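Local coordinates for protein Beta/alpha-amylase (Paenibacillus polymyxa, PDB 3VOC) that breaks down starch by hydrolysing alpha-1,4-glucosidic linkages, its family 14 beta-amylase domain releasing maltose units from non-reducing chain ends, at residues D41-N53 against N92-S104. Numbering follows the deposited sequence.
Sequences DVWWGYVESAGDN and NIPLPSWLSSKGS. With CA (calcium ion), chain B.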
ATOM      1  N   ASP A  41      -6.589   1.674 -10.130  1.00 13.53           N
ATOM      2  CA  ASP A  41      -5.366   2.460 -10.084  1.00 14.04           C
ATOM      3  C   ASP A  41      -5.489   3.665 -11.012  1.00 14.12           C
ATOM      4  O   ASP A  41      -5.638   3.507 -12.229  1.00 14.68           O
ATOM      5  CB  ASP A  41      -4.151   1.638 -10.493  1.00 14.03           C
ATOM      6  CG  ASP A  41      -3.576   0.837  -9.341  1.00 15.76           C
ATOM      7  OD1 ASP A  41      -3.332   1.403  -8.260  1.00 15.86           O
ATOM      8  OD2 ASP A  41      -3.352  -0.362  -9.532  1.00 15.00           O
ATOM      9  N   VAL A  42      -5.469   4.857 -10.421  1.00 13.90           N
ATOM     10  CA  VAL A  42      -5.446   6.119 -11.191  1.00 13.53           C
ATOM     11  C   VAL A  42      -3.985   6.533 -11.194  1.00 14.05           C
ATOM     12  O   VAL A  42      -3.485   7.156 -10.239  1.00 13.30           O
ATOM     13  CB  VAL A  42      -6.410   7.177 -10.594  1.00 13.46           C
ATOM     14  CG1 VAL A  42      -6.425   8.468 -11.415  1.00 13.13           C
ATOM     15  CG2 VAL A  42      -7.841   6.593 -10.493  1.00 12.60           C
ATOM     16  N   TRP A  43      -3.282   6.111 -12.250  1.00 14.33           N
ATOM     17  CA  TRP A  43      -1.812   6.227 -12.289  1.00 14.71           C
ATOM     18  C   TRP A  43      -1.324   7.683 -12.386  1.00 14.72           C
ATOM     19  O   TRP A  43      -1.679   8.409 -13.319  1.00 14.06           O
ATOM     20  CB  TRP A  43      -1.238   5.414 -13.464  1.00 14.68           C
ATOM     21  CG  TRP A  43      -1.440   3.946 -13.309  1.00 15.44           C
ATOM     22  CD1 TRP A  43      -2.320   3.164 -13.987  1.00 16.01           C
ATOM     23  CD2 TRP A  43      -0.762   3.083 -12.384  1.00 17.78           C
ATOM     24  NE1 TRP A  43      -2.227   1.864 -13.552  1.00 17.45           N
ATOM     25  CE2 TRP A  43      -1.282   1.787 -12.566  1.00 15.58           C
ATOM     26  CE3 TRP A  43       0.231   3.289 -11.411  1.00 16.12           C
ATOM     27  CZ2 TRP A  43      -0.849   0.682 -11.811  1.00 16.05           C
ATOM     28  CZ3 TRP A  43       0.673   2.187 -10.660  1.00 17.00           C
ATOM     29  CH2 TRP A  43       0.130   0.898 -10.868  1.00 18.85           C
ATOM     30  N   TRP A  44      -0.487   8.100 -11.442  1.00 14.67           N
ATOM     31  CA  TRP A  44       0.129   9.423 -11.527  1.00 15.61           C
ATOM     32  C   TRP A  44       0.780   9.664 -12.896  1.00 16.47           C
ATOM     33  O   TRP A  44       0.639  10.752 -13.492  1.00 16.35           O
ATOM     34  CB  TRP A  44       1.157   9.600 -10.407  1.00 15.82           C
ATOM     35  CG  TRP A  44       1.486  11.050 -10.108  1.00 16.21           C
ATOM     36  CD1 TRP A  44       0.858  12.183 -10.624  1.00 15.58           C
ATOM     37  CD2 TRP A  44       2.478  11.525  -9.194  1.00 14.84           C
ATOM     38  NE1 TRP A  44       1.428  13.309 -10.088  1.00 16.13           N
ATOM     39  CE2 TRP A  44       2.419  12.938  -9.208  1.00 15.81           C
ATOM     40  CE3 TRP A  44       3.419  10.886  -8.356  1.00 15.93           C
ATOM     41  CZ2 TRP A  44       3.271  13.726  -8.430  1.00 17.08           C
ATOM     42  CZ3 TRP A  44       4.242  11.662  -7.573  1.00 15.75           C
ATOM     43  CH2 TRP A  44       4.170  13.077  -7.615  1.00 16.28           C
ATOM     44  N   GLY A  45       1.467   8.630 -13.392  1.00 16.55           N
ATOM     45  CA  GLY A  45       2.183   8.676 -14.672  1.00 17.18           C
ATOM     46  C   GLY A  45       1.270   8.913 -15.868  1.00 17.00           C
ATOM     47  O   GLY A  45       1.728   9.383 -16.901  1.00 16.59           O
ATOM     48  N   TYR A  46      -0.015   8.574 -15.720  1.00 16.68           N
ATOM     49  CA  TYR A  46      -1.018   8.807 -16.754  1.00 16.95           C
ATOM     50  C   TYR A  46      -1.599  10.210 -16.712  1.00 16.92           C
ATOM     51  O   TYR A  46      -2.029  10.726 -17.747  1.00 17.55           O
ATOM     52  CB  TYR A  46      -2.201   7.847 -16.600  1.00 16.61           C
ATOM     53  CG  TYR A  46      -2.031   6.455 -17.170  1.00 17.36           C
ATOM     54  CD1 TYR A  46      -0.783   5.959 -17.523  1.00 18.71           C
ATOM     55  CD2 TYR A  46      -3.143   5.606 -17.312  1.00 18.87           C
ATOM     56  CE1 TYR A  46      -0.628   4.653 -18.029  1.00 18.95           C
ATOM     57  CE2 TYR A  46      -3.002   4.305 -17.823  1.00 18.02           C
ATOM     58  CZ  TYR A  46      -1.748   3.838 -18.171  1.00 18.87           C
ATOM     59  OH  TYR A  46      -1.591   2.557 -18.657  1.00 19.61           O
ATOM     60  N   VAL A  47      -1.683  10.801 -15.522  1.00 15.65           N
ATOM     61  CA  VAL A  47      -2.524  11.982 -15.357  1.00 15.62           C
ATOM     62  C   VAL A  47      -1.766  13.293 -15.162  1.00 15.49           C
ATOM     63  O   VAL A  47      -2.361  14.352 -15.255  1.00 16.20           O
ATOM     64  CB  VAL A  47      -3.578  11.814 -14.215  1.00 15.47           C
ATOM     65  CG1 VAL A  47      -4.435  10.569 -14.446  1.00 15.08           C
ATOM     66  CG2 VAL A  47      -2.892  11.745 -12.825  1.00 15.28           C
ATOM     67  N   GLU A  48      -0.474  13.223 -14.871  1.00 15.85           N
ATOM     68  CA  GLU A  48       0.348  14.430 -14.765  1.00 16.16           C
ATOM     69  C   GLU A  48       1.695  14.185 -15.463  1.00 16.64           C
ATOM     70  O   GLU A  48       2.750  14.502 -14.925  1.00 16.94           O
ATOM     71  CB  GLU A  48       0.521  14.835 -13.288  1.00 15.48           C
ATOM     72  CG  GLU A  48       0.959  16.293 -13.054  1.00 15.20           C
ATOM     73  CD  GLU A  48       1.160  16.644 -11.580  1.00 16.98           C
ATOM     74  OE1 GLU A  48       0.707  15.878 -10.684  1.00 15.97           O
ATOM     75  OE2 GLU A  48       1.774  17.700 -11.299  1.00 16.56           O
ATOM     76  N   SER A  49       1.646  13.623 -16.670  1.00 17.63           N
ATOM     77  CA  SER A  49       2.855  13.165 -17.354  1.00 18.95           C
ATOM     78  C   SER A  49       3.593  14.284 -18.081  1.00 19.10           C
ATOM     79  O   SER A  49       4.819  14.257 -18.187  1.00 18.68           O
ATOM     80  CB  SER A  49       2.545  12.046 -18.363  1.00 19.29           C
ATOM     81  OG  SER A  49       1.753  12.534 -19.443  1.00 21.79           O
ATOM     82  N   ALA A  50       2.846  15.268 -18.567  1.00 19.42           N
ATOM     83  CA  ALA A  50       3.405  16.253 -19.503  1.00 19.82           C
ATOM     84  C   ALA A  50       4.282  17.302 -18.819  1.00 19.59           C
ATOM     85  O   ALA A  50       5.199  17.853 -19.438  1.00 20.42           O
ATOM     86  CB  ALA A  50       2.269  16.926 -20.292  1.00 20.56           C
ATOM     87  N   GLY A  51       3.984  17.593 -17.557  1.00 18.68           N
ATOM     88  CA  GLY A  51       4.682  18.642 -16.824  1.00 18.47           C
ATOM     89  C   GLY A  51       4.038  18.848 -15.472  1.00 18.73           C
ATOM     90  O   GLY A  51       2.904  18.413 -15.251  1.00 18.74           O
ATOM     91  N   ASP A  52       4.758  19.505 -14.568  1.00 18.47           N
ATOM     92  CA  ASP A  52       4.241  19.786 -13.234  1.00 19.01           C
ATOM     93  C   ASP A  52       2.953  20.585 -13.367  1.00 18.65           C
ATOM     94  O   ASP A  52       2.930  21.653 -13.978  1.00 17.98           O
ATOM     95  CB  ASP A  52       5.271  20.546 -12.383  1.00 18.74           C
ATOM     96  CG  ASP A  52       4.868  20.649 -10.911  1.00 20.19           C
ATOM     97  OD1 ASP A  52       3.873  20.017 -10.487  1.00 17.39           O
ATOM     98  OD2 ASP A  52       5.549  21.381 -10.162  1.00 21.90           O
ATOM     99  N   ASN A  53       1.877  20.007 -12.839  1.00 18.53           N
ATOM    100  CA  ASN A  53       0.544  20.619 -12.851  1.00 18.38           C
ATOM    101  C   ASN A  53      -0.048  20.787 -14.240  1.00 18.23           C
ATOM    102  O   ASN A  53      -0.903  21.639 -14.465  1.00 18.26           O
ATOM    103  CB  ASN A  53       0.525  21.928 -12.055  1.00 18.59           C
ATOM    104  CG  ASN A  53       0.878  21.720 -10.600  1.00 18.80           C
ATOM    105  OD1 ASN A  53       0.809  20.606 -10.082  1.00 18.33           O
ATOM    106  ND2 ASN A  53       1.254  22.790  -9.932  1.00 20.99           N
ATOM    107  N   ASN A  92       4.557  -0.790 -17.557  1.00 18.22           N
ATOM    108  CA  ASN A  92       5.593   0.225 -17.572  1.00 18.60           C
ATOM    109  C   ASN A  92       4.962   1.579 -17.387  1.00 18.39           C
ATOM    110  O   ASN A  92       4.684   2.278 -18.361  1.00 18.54           O
ATOM    111  CB  ASN A  92       6.399   0.180 -18.870  1.00 18.86           C
ATOM    112  CG  ASN A  92       7.580   1.124 -18.845  1.00 20.65           C
ATOM    113  OD1 ASN A  92       7.811   1.833 -17.846  1.00 18.19           O
ATOM    114  ND2 ASN A  92       8.344   1.150 -19.947  1.00 21.35           N
ATOM    115  N   ILE A  93       4.706   1.937 -16.131  1.00 18.24           N
ATOM    116  CA  ILE A  93       4.043   3.201 -15.832  1.00 18.36           C
ATOM    117  C   ILE A  93       4.851   3.915 -14.747  1.00 18.68           C
ATOM    118  O   ILE A  93       4.544   3.814 -13.549  1.00 18.13           O
ATOM    119  CB  ILE A  93       2.554   3.012 -15.406  1.00 18.73           C
ATOM    120  CG1 ILE A  93       1.833   2.053 -16.377  1.00 18.55           C
ATOM    121  CG2 ILE A  93       1.856   4.400 -15.300  1.00 18.74           C
ATOM    122  CD1 ILE A  93       0.450   1.536 -15.902  1.00 16.16           C
ATOM    123  N   PRO A  94       5.894   4.642 -15.169  1.00 18.58           N
ATOM    124  CA  PRO A  94       6.780   5.284 -14.206  1.00 18.77           C
ATOM    125  C   PRO A  94       6.111   6.493 -13.561  1.00 18.23           C
ATOM    126  O   PRO A  94       5.050   6.932 -14.012  1.00 18.01           O
ATOM    127  CB  PRO A  94       7.995   5.691 -15.067  1.00 19.31           C
ATOM    128  CG  PRO A  94       7.404   5.932 -16.438  1.00 20.25           C
ATOM    129  CD  PRO A  94       6.282   4.921 -16.568  1.00 18.78           C
ATOM    130  N   LEU A  95       6.698   6.995 -12.484  1.00 17.71           N
ATOM    131  CA  LEU A  95       6.311   8.317 -11.970  1.00 17.58           C
ATOM    132  C   LEU A  95       6.488   9.369 -13.074  1.00 17.47           C
ATOM    133  O   LEU A  95       7.292   9.169 -13.982  1.00 17.40           O
ATOM    134  CB  LEU A  95       7.168   8.687 -10.759  1.00 17.38           C
ATOM    135  CG  LEU A  95       7.117   7.776  -9.519  1.00 19.11           C
ATOM    136  CD1 LEU A  95       8.036   8.325  -8.435  1.00 19.66           C
ATOM    137  CD2 LEU A  95       5.687   7.628  -8.985  1.00 18.31           C
ATOM    138  N   PRO A  96       5.735  10.493 -13.010  1.00 17.60           N
ATOM    139  CA  PRO A  96       5.927  11.563 -13.992  1.00 17.68           C
ATOM    140  C   PRO A  96       7.411  11.895 -14.172  1.00 17.85           C
ATOM    141  O   PRO A  96       8.124  12.146 -13.186  1.00 17.64           O
ATOM    142  CB  PRO A  96       5.173  12.734 -13.362  1.00 17.40           C
ATOM    143  CG  PRO A  96       4.020  12.056 -12.635  1.00 17.16           C
ATOM    144  CD  PRO A  96       4.681  10.830 -12.028  1.00 17.52           C
ATOM    145  N   SER A  97       7.883  11.864 -15.411  1.00 18.67           N
ATOM    146  CA  SER A  97       9.319  11.948 -15.669  1.00 19.28           C
ATOM    147  C   SER A  97       9.957  13.276 -15.277  1.00 19.10           C
ATOM    148  O   SER A  97      11.156  13.305 -14.963  1.00 18.86           O
ATOM    149  CB  SER A  97       9.623  11.610 -17.127  1.00 20.68           C
ATOM    150  OG  SER A  97       9.007  12.568 -17.975  1.00 23.21           O
ATOM    151  N   TRP A  98       9.178  14.366 -15.290  1.00 18.43           N
ATOM    152  CA  TRP A  98       9.684  15.705 -14.943  1.00 17.82           C
ATOM    153  C   TRP A  98      10.058  15.837 -13.462  1.00 18.12           C
ATOM    154  O   TRP A  98      10.773  16.782 -13.069  1.00 17.95           O
ATOM    155  CB  TRP A  98       8.677  16.796 -15.343  1.00 18.12           C
ATOM    156  CG  TRP A  98       7.286  16.492 -14.862  1.00 17.35           C
ATOM    157  CD1 TRP A  98       6.276  15.923 -15.583  1.00 18.70           C
ATOM    158  CD2 TRP A  98       6.777  16.701 -13.550  1.00 17.98           C
ATOM    159  NE1 TRP A  98       5.149  15.784 -14.798  1.00 18.48           N
ATOM    160  CE2 TRP A  98       5.436  16.253 -13.543  1.00 18.37           C
ATOM    161  CE3 TRP A  98       7.311  17.253 -12.380  1.00 17.11           C
ATOM    162  CZ2 TRP A  98       4.633  16.317 -12.405  1.00 17.90           C
ATOM    163  CZ3 TRP A  98       6.508  17.311 -11.244  1.00 17.32           C
ATOM    164  CH2 TRP A  98       5.186  16.845 -11.268  1.00 17.14           C
ATOM    165  N   LEU A  99       9.574  14.908 -12.628  1.00 17.22           N
ATOM    166  CA  LEU A  99       9.892  14.938 -11.192  1.00 17.41           C
ATOM    167  C   LEU A  99      11.398  14.954 -10.934  1.00 17.77           C
ATOM    168  O   LEU A  99      11.865  15.606 -10.003  1.00 18.45           O
ATOM    169  CB  LEU A  99       9.237  13.769 -10.436  1.00 16.73           C
ATOM    170  CG  LEU A  99       7.744  13.936 -10.116  1.00 15.69           C
ATOM    171  CD1 LEU A  99       7.082  12.583  -9.837  1.00 15.90           C
ATOM    172  CD2 LEU A  99       7.528  14.885  -8.917  1.00 15.62           C
ATOM    173  N   SER A 100      12.135  14.254 -11.790  1.00 18.21           N
ATOM    174  CA  SER A 100      13.591  14.132 -11.696  1.00 19.06           C
ATOM    175  C   SER A 100      14.297  15.481 -11.776  1.00 18.73           C
ATOM    176  O   SER A 100      15.427  15.624 -11.311  1.00 18.47           O
ATOM    177  CB  SER A 100      14.104  13.216 -12.814  1.00 18.99           C
ATOM    178  OG  SER A 100      13.900  13.830 -14.088  1.00 22.11           O
ATOM    179  N   SER A 101      13.640  16.462 -12.386  1.00 19.02           N
ATOM    180  CA  SER A 101      14.235  17.778 -12.549  1.00 19.91           C
ATOM    181  C   SER A 101      13.806  18.735 -11.423  1.00 20.16           C
ATOM    182  O   SER A 101      14.185  19.905 -11.421  1.00 20.34           O
ATOM    183  CB  SER A 101      13.917  18.340 -13.941  1.00 19.95           C
ATOM    184  OG  SER A 101      12.565  18.741 -14.029  1.00 21.90           O
ATOM    185  N   LYS A 102      13.050  18.222 -10.446  1.00 20.39           N
ATOM    186  CA  LYS A 102      12.495  19.061  -9.367  1.00 20.47           C
ATOM    187  C   LYS A 102      13.154  18.891  -7.984  1.00 19.70           C
ATOM    188  O   LYS A 102      12.909  19.686  -7.077  1.00 19.04           O
ATOM    189  CB  LYS A 102      10.971  18.855  -9.258  1.00 20.82           C
ATOM    190  CG  LYS A 102      10.187  19.320 -10.483  1.00 23.90           C
ATOM    191  CD  LYS A 102      10.239  20.835 -10.656  1.00 29.23           C
ATOM    192  CE  LYS A 102       9.206  21.340 -11.661  1.00 34.00           C
ATOM    193  NZ  LYS A 102       9.738  21.343 -13.067  1.00 36.75           N
ATOM    194  N   GLY A 103      13.975  17.857  -7.816  1.00 19.19           N
ATOM    195  CA  GLY A 103      14.639  17.621  -6.529  1.00 18.44           C
ATOM    196  C   GLY A 103      15.780  16.648  -6.731  1.00 18.27           C
ATOM    197  O   GLY A 103      15.890  16.043  -7.807  1.00 17.06           O
ATOM    198  N   SER A 104      16.627  16.477  -5.715  1.00 18.11           N
ATOM    199  CA  SER A 104      17.784  15.601  -5.873  1.00 18.34           C
ATOM    200  C   SER A 104      17.326  14.151  -5.817  1.00 18.09           C
ATOM    201  O   SER A 104      16.427  13.818  -5.032  1.00 18.08           O
ATOM    202  CB  SER A 104      18.867  15.880  -4.817  1.00 19.02           C
ATOM    203  OG  SER A 104      18.641  15.178  -3.627  1.00 21.90           O
TER
HETATM  204 CA    CA B 501       2.274  18.885  -9.327  1.00 17.47          CA
HETATM  205  O   HOH W   1       2.760   6.374 -11.925  1.00 18.04           O
HETATM  206  O   HOH W   2       0.820  17.258  -8.480  1.00 14.99           O
HETATM  207  O   HOH W   3       6.105  11.649 -17.449  1.00 29.66           O
HETATM  208  O   HOH W   4       7.677  20.589 -15.315  1.00 17.93           O
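Trp98 lies flat against the loop 48-53, with the backbone of Gly51 and Asp52 over one face of its indole and Pro96 CB over the other. A chi1 of 49° puts Trp98 CG between its own backbone N and carbonyl carbon, which lays the indole along that loop, and Trp98 NE1 donates a hydrogen bond to Glu48 O (2.7 Å), which lies close to the plane of the indole. Gly51 CA lies over the five-membered ring of Trp98, 3.7 Å from the centroid; its extended backbone (phi 174°) is one that glycine adopts easily. The six-membered ring backs the calcium site: Asp52 CB packs over its face, and Glu48 OE2 lies 3.4 Å from Trp98 CZ2 while binding calcium. An alanine in place of Trp98 would probably leave Glu48 O without this donor and open a gap behind the calcium-binding loop.

Pro96, with its rigid, puckered ring, puts CG almost squarely over the pyrrole ring of Trp44, 3.6 Å from its centroid, and Leu99 CD1 covers the benzene ring. In the plane of the same indole, Trp44 NE1 makes a straight bond to Glu48 OE1 (2.7 Å), which steadies the carboxylate whose other oxygen holds the metal. Branched Ile93 fills the angle between Trp43 and Tyr46, CD1 over the Trp43 face.

The solvent side is looser, bridged by water: one water links Ser49 O to Ser97 N, another Asp52 N to Lys102 NZ, whose charge stays 5.1 Å from Asp52 OD2.

The contact thus joins the C-terminal end of barrel strand 37-43 and helix 44-47 to the excursion after strand 73-79, while Gln132 and Glu135 of helix 127-144 complete the calcium site.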